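Local coordinates for protein 6-phosphogluconolactonase (PDB 3CSS) that probably hydrolyses 6-phosphogluconolactone to 6-phosphogluconate, the second step of the oxidative pentose phosphate pathway, at residues F19-V24 / H214-A219; P38-L43 / N139-K144; K50-E55 / I158-F163; W127-D132 / W200-S205. One frame throughout, in Å; residues are numbered along the deposited sequence.

Contact 1 of 4, residues F19-V24 / H214-A219; sequences FAAREV and HVVVLA
Ala-21 and Val-24, one turn apart along helix 14-30, rest on Val-216 and Leu-218 of strand 214-219, a worked example of how an α/β sheet of Rossmann type is covered by a helix. The axes of segments 19-24 and 214-219 run nearly antiparallel, at 170°, and approach to 9.9 Å. This is the course expected of the helix in a β-α-β crossover, here leading from strand 7-10 to the parallel strand 39-43.

The attraction between the two segments is wholly apolar. The small side chain of Ala-21 points at the strand and lets the backbones draw together, its CA 7.1 Å from Val-216 CA. Its methyl CB lies 4.2 Å from Leu-218 CD1 and, more loosely, beside Val-216 CG1. Leu-256 of the neighbouring strand 252-257 touches both Ala-21 and Val-216, and Leu-52 of helix 50-59 closes on Ala-21 as well, so the alanine is walled in by sheet and helix together.

Several polar groups have partners elsewhere. The strand's backbone is engaged with Val-159 and Leu-161 on one flank and with Ser-252 and Thr-254 on the other. On the helix, Arg-22 forms a salt bridge through NE with Asp-60.

The closest approach is made by Val-24, whose side chain slides past that of Val-216 in the opposite direction. Val-24 CG1 stands anti to the backbone N (chi1 175°), and that rotation brings it to 3.8 Å from Val-216 CG2.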
loop_
_atom_site.group_PDB
_atom_site.type_symbol
_atom_site.label_atom_id
_atom_site.label_comp_id
_atom_site.label_asym_id
_atom_site.label_seq_id
_atom_site.Cartn_x
_atom_site.Cartn_y
_atom_site.Cartn_z
ATOM N N PHE A 19 7.972 -14.968 1.601
ATOM C CA PHE A 19 7.265 -16.130 2.177
ATOM C C PHE A 19 6.458 -15.721 3.401
ATOM O O PHE A 19 5.334 -16.171 3.572
ATOM C CB PHE A 19 8.216 -17.274 2.588
ATOM C CG PHE A 19 9.045 -17.850 1.479
ATOM C CD1 PHE A 19 8.767 -17.621 0.154
ATOM C CD2 PHE A 19 10.111 -18.676 1.793
ATOM C CE1 PHE A 19 9.556 -18.176 -0.830
ATOM C CE2 PHE A 19 10.884 -19.218 0.815
ATOM C CZ PHE A 19 10.594 -18.974 -0.479
ATOM N N ALA A 20 7.030 -14.865 4.251
ATOM C CA ALA A 20 6.330 -14.384 5.454
ATOM C C ALA A 20 5.084 -13.567 5.124
ATOM O O ALA A 20 4.056 -13.734 5.783
ATOM C CB ALA A 20 7.282 -13.571 6.347
ATOM N N ALA A 21 5.165 -12.715 4.099
ATOM C CA ALA A 21 4.018 -11.894 3.659
ATOM C C ALA A 21 2.938 -12.820 3.097
ATOM O O ALA A 21 1.755 -12.679 3.396
ATOM C CB ALA A 21 4.443 -10.863 2.621
ATOM N N ARG A 22 3.368 -13.799 2.306
ATOM C CA ARG A 22 2.429 -14.766 1.737
ATOM C C ARG A 22 1.624 -15.481 2.826
ATOM O O ARG A 22 0.408 -15.652 2.690
ATOM C CB ARG A 22 3.165 -15.774 0.841
ATOM C CG ARG A 22 2.253 -16.840 0.226
ATOM C CD ARG A 22 3.017 -17.700 -0.768
ATOM N NE ARG A 22 2.260 -18.904 -1.121
ATOM C CZ ARG A 22 2.387 -20.094 -0.531
ATOM N NH1 ARG A 22 3.274 -20.292 0.437
ATOM N NH2 ARG A 22 1.624 -21.109 -0.925
ATOM N N GLU A 23 2.297 -15.899 3.888
ATOM C CA GLU A 23 1.630 -16.586 5.004
ATOM C C GLU A 23 0.520 -15.757 5.645
ATOM O O GLU A 23 -0.534 -16.283 5.981
ATOM C CB GLU A 23 2.648 -17.014 6.075
ATOM C CG GLU A 23 3.486 -18.225 5.677
ATOM C CD GLU A 23 2.632 -19.405 5.205
ATOM O OE1 GLU A 23 1.604 -19.707 5.863
ATOM O OE2 GLU A 23 2.974 -20.020 4.169
ATOM N N VAL A 24 0.759 -14.460 5.812
ATOM C CA VAL A 24 -0.257 -13.557 6.348
ATOM C C VAL A 24 -1.492 -13.505 5.434
ATOM O O VAL A 24 -2.627 -13.631 5.895
ATOM C CB VAL A 24 0.293 -12.136 6.554
ATOM C CG1 VAL A 24 -0.848 -11.191 6.999
ATOM C CG2 VAL A 24 1.446 -12.129 7.571
ATOM N N HIS A 214 -5.364 -5.567 8.845
ATOM C CA HIS A 214 -3.958 -5.975 8.925
ATOM C C HIS A 214 -3.124 -5.094 7.975
ATOM O O HIS A 214 -3.507 -4.861 6.807
ATOM C CB HIS A 214 -3.795 -7.443 8.539
ATOM C CG HIS A 214 -4.740 -8.367 9.244
ATOM N ND1 HIS A 214 -4.547 -8.762 10.554
ATOM C CD2 HIS A 214 -5.878 -8.972 8.828
ATOM C CE1 HIS A 214 -5.546 -9.552 10.922
ATOM N NE2 HIS A 214 -6.356 -9.713 9.887
ATOM N N VAL A 215 -1.995 -4.621 8.471
ATOM C CA VAL A 215 -1.056 -3.846 7.661
ATOM C C VAL A 215 0.270 -4.600 7.701
ATOM O O VAL A 215 0.732 -4.980 8.763
ATOM C CB VAL A 215 -0.885 -2.410 8.210
ATOM C CG1 VAL A 215 0.159 -1.652 7.425
ATOM C CG2 VAL A 215 -2.231 -1.660 8.209
ATOM N N VAL A 216 0.853 -4.833 6.532
ATOM C CA VAL A 216 2.107 -5.591 6.426
ATOM C C VAL A 216 3.101 -4.756 5.606
ATOM O O VAL A 216 2.894 -4.496 4.421
ATOM C CB VAL A 216 1.902 -6.966 5.757
ATOM C CG1 VAL A 216 3.267 -7.737 5.632
ATOM C CG2 VAL A 216 0.826 -7.778 6.509
ATOM N N VAL A 217 4.177 -4.344 6.262
ATOM C CA VAL A 217 5.225 -3.558 5.623
ATOM C C VAL A 217 6.373 -4.489 5.281
ATOM O O VAL A 217 6.823 -5.275 6.132
ATOM C CB VAL A 217 5.774 -2.460 6.587
ATOM C CG1 VAL A 217 6.832 -1.591 5.867
ATOM C CG2 VAL A 217 4.632 -1.596 7.219
ATOM N N LEU A 218 6.856 -4.401 4.045
ATOM C CA LEU A 218 8.081 -5.079 3.606
ATOM C C LEU A 218 9.117 -4.018 3.301
ATOM O O LEU A 218 8.882 -3.174 2.418
ATOM C CB LEU A 218 7.822 -5.880 2.324
ATOM C CG LEU A 218 6.941 -7.146 2.383
ATOM C CD1 LEU A 218 5.519 -6.807 2.464
ATOM C CD2 LEU A 218 7.181 -7.982 1.121
ATOM N N ALA A 219 10.266 -4.055 3.987
ATOM C CA ALA A 219 11.327 -3.040 3.796
ATOM C C ALA A 219 12.707 -3.644 3.974
ATOM O O ALA A 219 12.969 -4.382 4.920
ATOM C CB ALA A 219 11.138 -1.843 4.781
#

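Contact 2 of 4, residues P38-L43 / N139-K144; sequences PVVLAL and NCLPCK
Val-40 meets Leu-141 and Pro-142 with both of its methyl groups, and its side chain can serve as a guide through the whole contact. From CA, the bond to CB heads toward the segment 139-144, and CB then splits the contact in two. One branch, CG1, is turned anti to the backbone N (chi1 -175°) and lies 3.8 Å from Leu-141 CD2, with Leu-141 CG hardly farther at 4.0 Å. The two side chains cross obliquely: Leu-141 starts off to the side of the strand, and only its outer carbons swing in to meet the valine. The other branch, CG2, reaches toward the proline ring and comes within 3.8 Å of Pro-142 CD, while Pro-142 CG is 4.1 Å from the same methyl.

Gln-70 of the adjacent strand 69-77 touches both Val-40 and Leu-141, and its NE2 is hydrogen-bonded to the carbonyl oxygen of Cys-140 at the end of the helix. Pro-154 packs against Leu-141 from strand 152-154.

Leu-141 is the first residue to leave helical geometry after helix 123-140, and Pro-142 leads into strand 143-145. The contact thus lays the end of helix 123-140 on strand 39-43, a helix-over-sheet layer of the α/β fold.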
loop_
_atom_site.group_PDB
_atom_site.type_symbol
_atom_site.label_atom_id
_atom_site.label_comp_id
_atom_site.label_asym_id
_atom_site.label_seq_id
_atom_site.Cartn_x
_atom_site.Cartn_y
_atom_site.Cartn_z
ATOM N N PRO A 38 -14.798 -12.059 -0.529
ATOM C CA PRO A 38 -13.343 -12.056 -0.652
ATOM C C PRO A 38 -12.609 -11.313 0.465
ATOM O O PRO A 38 -13.195 -10.497 1.164
ATOM C CB PRO A 38 -13.109 -11.328 -1.977
ATOM C CG PRO A 38 -14.235 -10.391 -2.082
ATOM C CD PRO A 38 -15.425 -11.149 -1.503
ATOM N N VAL A 39 -11.332 -11.639 0.614
ATOM C CA VAL A 39 -10.386 -10.818 1.375
ATOM C C VAL A 39 -10.023 -9.616 0.494
ATOM O O VAL A 39 -9.704 -9.776 -0.685
ATOM C CB VAL A 39 -9.122 -11.662 1.723
ATOM C CG1 VAL A 39 -7.948 -10.795 2.182
ATOM C CG2 VAL A 39 -9.483 -12.690 2.786
ATOM N N VAL A 40 -10.079 -8.407 1.044
ATOM C CA VAL A 40 -9.684 -7.227 0.284
ATOM C C VAL A 40 -8.195 -6.987 0.540
ATOM O O VAL A 40 -7.799 -6.788 1.686
ATOM C CB VAL A 40 -10.509 -5.968 0.683
ATOM C CG1 VAL A 40 -10.141 -4.816 -0.202
ATOM C CG2 VAL A 40 -11.993 -6.242 0.590
ATOM N N LEU A 41 -7.394 -7.012 -0.528
ATOM C CA LEU A 41 -5.929 -6.857 -0.450
ATOM C C LEU A 41 -5.524 -5.606 -1.222
ATOM O O LEU A 41 -5.827 -5.505 -2.407
ATOM C CB LEU A 41 -5.235 -8.098 -1.046
ATOM C CG LEU A 41 -3.693 -8.140 -1.116
ATOM C CD1 LEU A 41 -3.087 -7.998 0.261
ATOM C CD2 LEU A 41 -3.195 -9.426 -1.832
ATOM N N ALA A 42 -4.832 -4.679 -0.559
ATOM C CA ALA A 42 -4.260 -3.518 -1.227
ATOM C C ALA A 42 -2.794 -3.796 -1.517
ATOM O O ALA A 42 -1.970 -3.993 -0.590
ATOM C CB ALA A 42 -4.393 -2.259 -0.367
ATOM N N LEU A 43 -2.474 -3.802 -2.798
ATOM C CA LEU A 43 -1.144 -4.090 -3.288
ATOM C C LEU A 43 -0.240 -2.907 -3.148
ATOM O O LEU A 43 -0.673 -1.752 -3.333
ATOM C CB LEU A 43 -1.224 -4.463 -4.769
ATOM C CG LEU A 43 -2.039 -5.696 -5.101
ATOM C CD1 LEU A 43 -2.097 -5.846 -6.601
ATOM C CD2 LEU A 43 -1.481 -6.937 -4.402
ATOM N N ASN A 139 -17.944 2.278 -3.854
ATOM C CA ASN A 139 -19.005 1.504 -4.525
ATOM C C ASN A 139 -18.756 -0.008 -4.529
ATOM O O ASN A 139 -19.702 -0.789 -4.559
ATOM C CB ASN A 139 -19.131 1.967 -5.979
ATOM C CG ASN A 139 -19.927 3.258 -6.134
ATOM O OD1 ASN A 139 -20.607 3.726 -5.209
ATOM N ND2 ASN A 139 -19.894 3.811 -7.348
ATOM N N CYS A 140 -17.488 -0.423 -4.508
ATOM C CA CYS A 140 -17.121 -1.831 -4.760
ATOM C C CYS A 140 -16.577 -2.595 -3.561
ATOM O O CYS A 140 -16.542 -3.826 -3.599
ATOM C CB CYS A 140 -16.072 -1.914 -5.869
ATOM S SG CYS A 140 -16.640 -1.253 -7.436
ATOM N N LEU A 141 -16.082 -1.871 -2.543
ATOM C CA LEU A 141 -15.560 -2.486 -1.329
ATOM C C LEU A 141 -16.548 -2.427 -0.144
ATOM O O LEU A 141 -17.486 -1.615 -0.136
ATOM C CB LEU A 141 -14.235 -1.819 -0.918
ATOM C CG LEU A 141 -12.945 -2.326 -1.557
ATOM C CD1 LEU A 141 -13.029 -2.306 -3.093
ATOM C CD2 LEU A 141 -11.765 -1.495 -1.026
ATOM N N PRO A 142 -16.347 -3.310 0.854
ATOM C CA PRO A 142 -17.049 -3.169 2.120
ATOM C C PRO A 142 -16.619 -1.870 2.789
ATOM O O PRO A 142 -15.421 -1.603 2.910
ATOM C CB PRO A 142 -16.561 -4.370 2.952
ATOM C CG PRO A 142 -15.683 -5.143 2.095
ATOM C CD PRO A 142 -15.267 -4.303 0.948
ATOM N N CYS A 143 -17.603 -1.073 3.207
ATOM C CA CYS A 143 -17.339 0.224 3.826
ATOM C C CYS A 143 -18.051 0.334 5.156
ATOM O O CYS A 143 -19.075 -0.353 5.395
ATOM C CB CYS A 143 -17.783 1.367 2.897
ATOM S SG CYS A 143 -16.889 1.439 1.337
ATOM N N LYS A 144 -17.533 1.211 5.999
ATOM C CA LYS A 144 -18.189 1.583 7.236
ATOM C C LYS A 144 -18.174 3.098 7.415
ATOM O O LYS A 144 -17.315 3.788 6.891
ATOM C CB LYS A 144 -17.540 0.851 8.403
ATOM C CG LYS A 144 -17.951 -0.621 8.436
ATOM C CD LYS A 144 -17.845 -1.216 9.828
ATOM C CE LYS A 144 -19.028 -2.104 10.149
ATOM N NZ LYS A 144 -18.952 -2.573 11.554
#

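Contact 3 of 4, residues K50-E55 / I158-F163; sequences KRLYEE and IVLLGF. With PO4 (phosphate ion), chain B.
The hydroxyl oxygen of Tyr-53, hydrogen-bonded to the backbone oxygen of Ser-44, also lies 3.8 Å from Leu-160 CD1. That bond ties the far end of the ring to the loop following strand 39-43. The same leucine methyl sits at the ring's edge, in its plane, 3.8 Å from Tyr-53 CE1, so the tyrosine offers its rim rather than a face. Leu-52 completes the cluster: it and Leu-160 reach toward each other tip to tip, with Leu-52 CD2 3.8 Å from Leu-160 CD1. With its CG anti to the backbone N (chi1 171°), Leu-52 extends down toward the sheet. One methyl of the strand is thus clasped by two consecutive residues of the helix.

Away from the sheet, Lys-50 NZ gives a weak 3.2 Å hydrogen bond to O3 of a phosphate ion, probably from the crystallisation liquor. The Glu-54 carboxylate lies next to the same ion, but so close that the nature of the approach is doubtful.

Helix 50-59 lies beside helix 14-30 on the sheet, with Met-90 and Ala-94 of helix 87-96 touching Tyr-53. Beneath them, strand 158-162 runs between strands 39-43 and 214-219, and Leu-160 touches Val-216 of the latter.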
loop_
_atom_site.group_PDB
_atom_site.type_symbol
_atom_site.label_atom_id
_atom_site.label_comp_id
_atom_site.label_asym_id
_atom_site.label_seq_id
_atom_site.Cartn_x
_atom_site.Cartn_y
_atom_site.Cartn_z
ATOM N N LYS A 50 7.304 -7.409 -5.741
ATOM C CA LYS A 50 7.249 -8.158 -6.982
ATOM C C LYS A 50 7.436 -9.669 -6.743
ATOM O O LYS A 50 6.707 -10.485 -7.309
ATOM C CB LYS A 50 8.310 -7.631 -7.944
ATOM C CG LYS A 50 8.302 -8.322 -9.304
ATOM C CD LYS A 50 9.295 -7.707 -10.264
ATOM C CE LYS A 50 10.715 -7.950 -9.876
ATOM N NZ LYS A 50 11.629 -7.691 -11.054
ATOM N N ARG A 51 8.414 -10.037 -5.926
ATOM C CA ARG A 51 8.644 -11.455 -5.719
ATOM C C ARG A 51 7.494 -12.126 -4.961
ATOM O O ARG A 51 7.131 -13.239 -5.323
ATOM C CB ARG A 51 10.005 -11.719 -5.116
ATOM C CG ARG A 51 11.077 -11.496 -6.141
ATOM C CD ARG A 51 12.351 -11.144 -5.479
ATOM N NE ARG A 51 12.705 -12.181 -4.525
ATOM C CZ ARG A 51 13.933 -12.364 -4.078
ATOM N NH1 ARG A 51 14.897 -11.562 -4.498
ATOM N NH2 ARG A 51 14.183 -13.336 -3.222
ATOM N N LEU A 52 6.873 -11.433 -4.005
ATOM C CA LEU A 52 5.657 -11.937 -3.366
ATOM C C LEU A 52 4.574 -12.255 -4.396
ATOM O O LEU A 52 3.970 -13.335 -4.378
ATOM C CB LEU A 52 5.124 -10.921 -2.365
ATOM C CG LEU A 52 3.746 -11.179 -1.767
ATOM C CD1 LEU A 52 3.706 -12.497 -0.983
ATOM C CD2 LEU A 52 3.339 -9.988 -0.892
ATOM N N TYR A 53 4.318 -11.309 -5.285
ATOM C CA TYR A 53 3.308 -11.482 -6.312
ATOM C C TYR A 53 3.604 -12.694 -7.211
ATOM O O TYR A 53 2.700 -13.476 -7.527
ATOM C CB TYR A 53 3.119 -10.198 -7.119
ATOM C CG TYR A 53 2.784 -8.974 -6.279
ATOM C CD1 TYR A 53 2.253 -9.089 -4.973
ATOM C CD2 TYR A 53 2.976 -7.705 -6.788
ATOM C CE1 TYR A 53 1.962 -7.977 -4.216
ATOM C CE2 TYR A 53 2.678 -6.567 -6.020
ATOM C CZ TYR A 53 2.183 -6.708 -4.738
ATOM O OH TYR A 53 1.904 -5.589 -3.968
ATOM N N GLU A 54 4.869 -12.857 -7.587
ATOM C CA GLU A 54 5.293 -13.996 -8.388
ATOM C C GLU A 54 5.027 -15.305 -7.648
ATOM O O GLU A 54 4.571 -16.294 -8.240
ATOM C CB GLU A 54 6.773 -13.846 -8.766
ATOM C CG GLU A 54 7.019 -12.695 -9.734
ATOM C CD GLU A 54 8.466 -12.509 -10.079
ATOM O OE1 GLU A 54 9.306 -13.239 -9.520
ATOM O OE2 GLU A 54 8.751 -11.643 -10.923
ATOM N N GLU A 55 5.312 -15.309 -6.353
ATOM C CA GLU A 55 5.100 -16.502 -5.538
ATOM C C GLU A 55 3.608 -16.823 -5.416
ATOM O O GLU A 55 3.213 -17.976 -5.542
ATOM C CB GLU A 55 5.731 -16.357 -4.161
ATOM C CG GLU A 55 5.667 -17.634 -3.340
ATOM C CD GLU A 55 6.668 -17.640 -2.238
ATOM O OE1 GLU A 55 7.438 -16.653 -2.143
ATOM O OE2 GLU A 55 6.695 -18.629 -1.475
ATOM N N ILE A 158 -6.158 -6.563 4.257
ATOM C CA ILE A 158 -4.698 -6.523 4.284
ATOM C C ILE A 158 -4.192 -5.415 3.381
ATOM O O ILE A 158 -4.473 -5.415 2.182
ATOM C CB ILE A 158 -4.062 -7.858 3.804
ATOM C CG1 ILE A 158 -4.532 -9.015 4.679
ATOM C CG2 ILE A 158 -2.502 -7.733 3.759
ATOM C CD1 ILE A 158 -4.135 -10.369 4.154
ATOM N N VAL A 159 -3.456 -4.476 3.976
ATOM C CA VAL A 159 -2.726 -3.448 3.237
ATOM C C VAL A 159 -1.247 -3.809 3.233
ATOM O O VAL A 159 -0.604 -3.855 4.287
ATOM C CB VAL A 159 -2.928 -2.007 3.809
ATOM C CG1 VAL A 159 -2.113 -0.987 2.981
ATOM C CG2 VAL A 159 -4.426 -1.624 3.877
ATOM N N LEU A 160 -0.704 -4.053 2.046
ATOM C CA LEU A 160 0.708 -4.246 1.895
ATOM C C LEU A 160 1.346 -2.871 1.707
ATOM O O LEU A 160 0.794 -2.036 0.975
ATOM C CB LEU A 160 1.002 -5.100 0.671
ATOM C CG LEU A 160 0.469 -6.526 0.694
ATOM C CD1 LEU A 160 0.770 -7.174 -0.667
ATOM C CD2 LEU A 160 1.139 -7.291 1.823
ATOM N N LEU A 161 2.509 -2.657 2.328
ATOM C CA LEU A 161 3.209 -1.384 2.264
ATOM C C LEU A 161 4.707 -1.602 2.149
ATOM O O LEU A 161 5.217 -2.671 2.455
ATOM C CB LEU A 161 2.927 -0.538 3.524
ATOM C CG LEU A 161 1.512 -0.033 3.779
ATOM C CD1 LEU A 161 1.531 0.640 5.149
ATOM C CD2 LEU A 161 1.058 0.928 2.683
ATOM N N GLY A 162 5.394 -0.576 1.665
ATOM C CA GLY A 162 6.821 -0.474 1.789
ATOM C C GLY A 162 7.233 0.796 2.484
ATOM O O GLY A 162 6.394 1.643 2.792
ATOM N N PHE A 163 8.532 0.947 2.689
ATOM C CA PHE A 163 9.101 2.195 3.193
ATOM C C PHE A 163 10.089 2.716 2.171
ATOM O O PHE A 163 10.907 1.950 1.653
ATOM C CB PHE A 163 9.885 1.982 4.492
ATOM C CG PHE A 163 9.050 1.753 5.735
ATOM C CD1 PHE A 163 7.791 2.327 5.913
ATOM C CD2 PHE A 163 9.578 1.009 6.759
ATOM C CE1 PHE A 163 7.102 2.111 7.114
ATOM C CE2 PHE A 163 8.912 0.803 7.935
ATOM C CZ PHE A 163 7.682 1.363 8.119
HETATM P P PO4 B . 12.223 -12.040 -11.114
HETATM O O1 PO4 B . 12.372 -12.602 -12.513
HETATM O O2 PO4 B . 11.665 -13.137 -10.259
HETATM O O3 PO4 B . 11.216 -10.904 -11.155
HETATM O O4 PO4 B . 13.512 -11.527 -10.551
#

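Contact 4 of 4, residues W127-D132 / W200-S205; sequences WAVAQD and WRVTLS
Where the mixed sheet passes from its parallel part to its antiparallel margin, helix 123-140 settles on strand 201-204 through Val-129 and Ala-130, which close around Val-202. A single methyl, Val-202 CG1, does the work. It lies 3.7 Å from Ala-130 N, so it lies against the helix backbone itself, and 3.9 Å from Ala-130 CB. On the preceding residue, Val-129 CG1 is likewise 3.9 Å from Val-202 CG1, the two valines crossing at about a right angle. Val-202 CG1 points anti to its carbonyl carbon, leaving CG2 in the crowded position between backbone N and C. With no more than an alanine at the nearest point, the backbones come close, Ala-130 CA standing 5.7 Å from Val-202 CA.

This is helix-on-sheet packing in an α/β sandwich. The strand itself is hydrogen-bonded to Glu-76 of strand 69-77 on one flank and to Ser-187 and Ser-189 of strand 186-189 on the other; Val-186 and Val-188 of the latter also touch Ala-130.

Thr-203 points away from the helix. Its OG1 donates a 2.9 Å bond to Leu-204 O, tilted 21° from the carbonyl plane, and is also hydrogen-bonded to Ser-171 N. Two residues later, Ser-205 occupies the N-cap of helix 206-211.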
loop_
_atom_site.group_PDB
_atom_site.type_symbol
_atom_site.label_atom_id
_atom_site.label_comp_id
_atom_site.label_asym_id
_atom_site.label_seq_id
_atom_site.Cartn_x
_atom_site.Cartn_y
_atom_site.Cartn_z
ATOM N N TRP A 127 -5.965 14.976 -8.634
ATOM C CA TRP A 127 -7.232 14.975 -7.895
ATOM C C TRP A 127 -8.377 14.364 -8.689
ATOM O O TRP A 127 -9.199 13.655 -8.122
ATOM C CB TRP A 127 -7.621 16.383 -7.446
ATOM C CG TRP A 127 -7.068 16.791 -6.096
ATOM C CD1 TRP A 127 -6.306 17.883 -5.823
ATOM C CD2 TRP A 127 -7.254 16.111 -4.843
ATOM N NE1 TRP A 127 -6.001 17.930 -4.481
ATOM C CE2 TRP A 127 -6.564 16.850 -3.858
ATOM C CE3 TRP A 127 -7.931 14.944 -4.457
ATOM C CZ2 TRP A 127 -6.543 16.472 -2.522
ATOM C CZ3 TRP A 127 -7.904 14.571 -3.128
ATOM C CH2 TRP A 127 -7.210 15.326 -2.177
ATOM N N ALA A 128 -8.437 14.646 -9.985
ATOM C CA ALA A 128 -9.482 14.079 -10.828
ATOM C C ALA A 128 -9.421 12.545 -10.796
ATOM O O ALA A 128 -10.450 11.884 -10.641
ATOM C CB ALA A 128 -9.356 14.605 -12.249
ATOM N N VAL A 129 -8.210 11.991 -10.920
ATOM C CA VAL A 129 -8.002 10.534 -10.832
ATOM C C VAL A 129 -8.330 9.998 -9.422
ATOM O O VAL A 129 -9.022 8.990 -9.295
ATOM C CB VAL A 129 -6.560 10.130 -11.238
ATOM C CG1 VAL A 129 -6.328 8.636 -11.028
ATOM C CG2 VAL A 129 -6.283 10.522 -12.684
ATOM N N ALA A 130 -7.859 10.691 -8.384
ATOM C CA ALA A 130 -8.145 10.323 -6.992
ATOM C C ALA A 130 -9.642 10.224 -6.719
ATOM O O ALA A 130 -10.109 9.267 -6.099
ATOM C CB ALA A 130 -7.495 11.329 -6.012
ATOM N N GLN A 131 -10.383 11.222 -7.190
ATOM C CA GLN A 131 -11.822 11.304 -6.936
ATOM C C GLN A 131 -12.602 10.175 -7.610
ATOM O O GLN A 131 -13.480 9.565 -7.000
ATOM C CB GLN A 131 -12.335 12.665 -7.368
ATOM C CG GLN A 131 -11.841 13.776 -6.455
ATOM C CD GLN A 131 -12.716 13.959 -5.224
ATOM O OE1 GLN A 131 -12.354 13.541 -4.109
ATOM N NE2 GLN A 131 -13.866 14.606 -5.415
ATOM N N ASP A 132 -12.247 9.870 -8.853
ATOM C CA ASP A 132 -12.866 8.761 -9.577
ATOM C C ASP A 132 -12.555 7.411 -8.908
ATOM O O ASP A 132 -13.419 6.526 -8.836
ATOM C CB ASP A 132 -12.412 8.750 -11.043
ATOM C CG ASP A 132 -13.149 9.782 -11.911
ATOM O OD1 ASP A 132 -14.106 10.454 -11.433
ATOM O OD2 ASP A 132 -12.769 9.909 -13.103
ATOM N N TRP A 200 3.184 12.507 -10.596
ATOM C CA TRP A 200 2.107 12.602 -9.613
ATOM C C TRP A 200 1.559 11.227 -9.267
ATOM O O TRP A 200 1.631 10.276 -10.078
ATOM C CB TRP A 200 0.979 13.556 -10.067
ATOM C CG TRP A 200 1.286 14.972 -9.737
ATOM C CD1 TRP A 200 1.977 15.863 -10.501
ATOM C CD2 TRP A 200 0.938 15.662 -8.530
ATOM N NE1 TRP A 200 2.081 17.062 -9.847
ATOM C CE2 TRP A 200 1.464 16.961 -8.626
ATOM C CE3 TRP A 200 0.228 15.304 -7.375
ATOM C CZ2 TRP A 200 1.321 17.901 -7.607
ATOM C CZ3 TRP A 200 0.088 16.232 -6.367
ATOM C CH2 TRP A 200 0.619 17.520 -6.493
ATOM N N ARG A 201 1.049 11.140 -8.041
ATOM C CA ARG A 201 0.536 9.909 -7.457
ATOM C C ARG A 201 -0.889 10.052 -6.935
ATOM O O ARG A 201 -1.341 11.142 -6.552
ATOM C CB ARG A 201 1.412 9.433 -6.265
ATOM C CG ARG A 201 2.917 9.546 -6.462
ATOM C CD ARG A 201 3.414 8.638 -7.561
ATOM N NE ARG A 201 4.868 8.673 -7.721
ATOM C CZ ARG A 201 5.718 7.927 -7.019
ATOM N NH1 ARG A 201 5.284 7.074 -6.110
ATOM N NH2 ARG A 201 7.024 8.034 -7.233
ATOM N N VAL A 202 -1.577 8.919 -6.883
ATOM C CA VAL A 202 -2.718 8.769 -6.006
ATOM C C VAL A 202 -2.359 7.724 -4.957
ATOM O O VAL A 202 -1.532 6.825 -5.205
ATOM C CB VAL A 202 -4.009 8.391 -6.750
ATOM C CG1 VAL A 202 -4.419 9.528 -7.688
ATOM C CG2 VAL A 202 -3.839 7.127 -7.520
ATOM N N THR A 203 -2.962 7.872 -3.783
ATOM C CA THR A 203 -2.683 6.986 -2.660
ATOM C C THR A 203 -3.920 6.810 -1.784
ATOM O O THR A 203 -4.697 7.739 -1.614
ATOM C CB THR A 203 -1.490 7.532 -1.795
ATOM O OG1 THR A 203 -1.129 6.558 -0.810
ATOM C CG2 THR A 203 -1.816 8.880 -1.147
ATOM N N LEU A 204 -4.095 5.610 -1.245
ATOM C CA LEU A 204 -4.947 5.445 -0.090
ATOM C C LEU A 204 -4.456 6.416 0.983
ATOM O O LEU A 204 -3.246 6.659 1.121
ATOM C CB LEU A 204 -4.923 4.005 0.407
ATOM C CG LEU A 204 -5.501 2.935 -0.520
ATOM C CD1 LEU A 204 -5.406 1.547 0.114
ATOM C CD2 LEU A 204 -6.944 3.288 -0.970
ATOM N N SER A 205 -5.404 6.988 1.724
ATOM C CA SER A 205 -5.080 7.956 2.754
ATOM C C SER A 205 -4.641 7.275 4.034
ATOM O O SER A 205 -4.838 6.083 4.211
ATOM C CB SER A 205 -6.306 8.829 3.035
ATOM O OG SER A 205 -7.361 8.022 3.554
#

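All four contacts fasten something to one central sheet, and in each the side chains that meet are apolar, though in contact 4 a methyl also meets a backbone nitrogen. Contacts 1 and 3 hold helices 14-30 and 50-59 on one face, above the adjacent strands 214-219 and 158-162, whose backbones are hydrogen-bonded. Contacts 2 and 4 share helix 123-140 on the opposite face and touch through Ala-42 and Leu-204. Contact 3 is the most central, its centre about 8 Å from that of the chain, and employs long side chains; contact 4, its centre about 13 Å out, relies on an alanine and close backbones. Contact 2, at a helix end, is mostly buried but includes the exposed Pro-142.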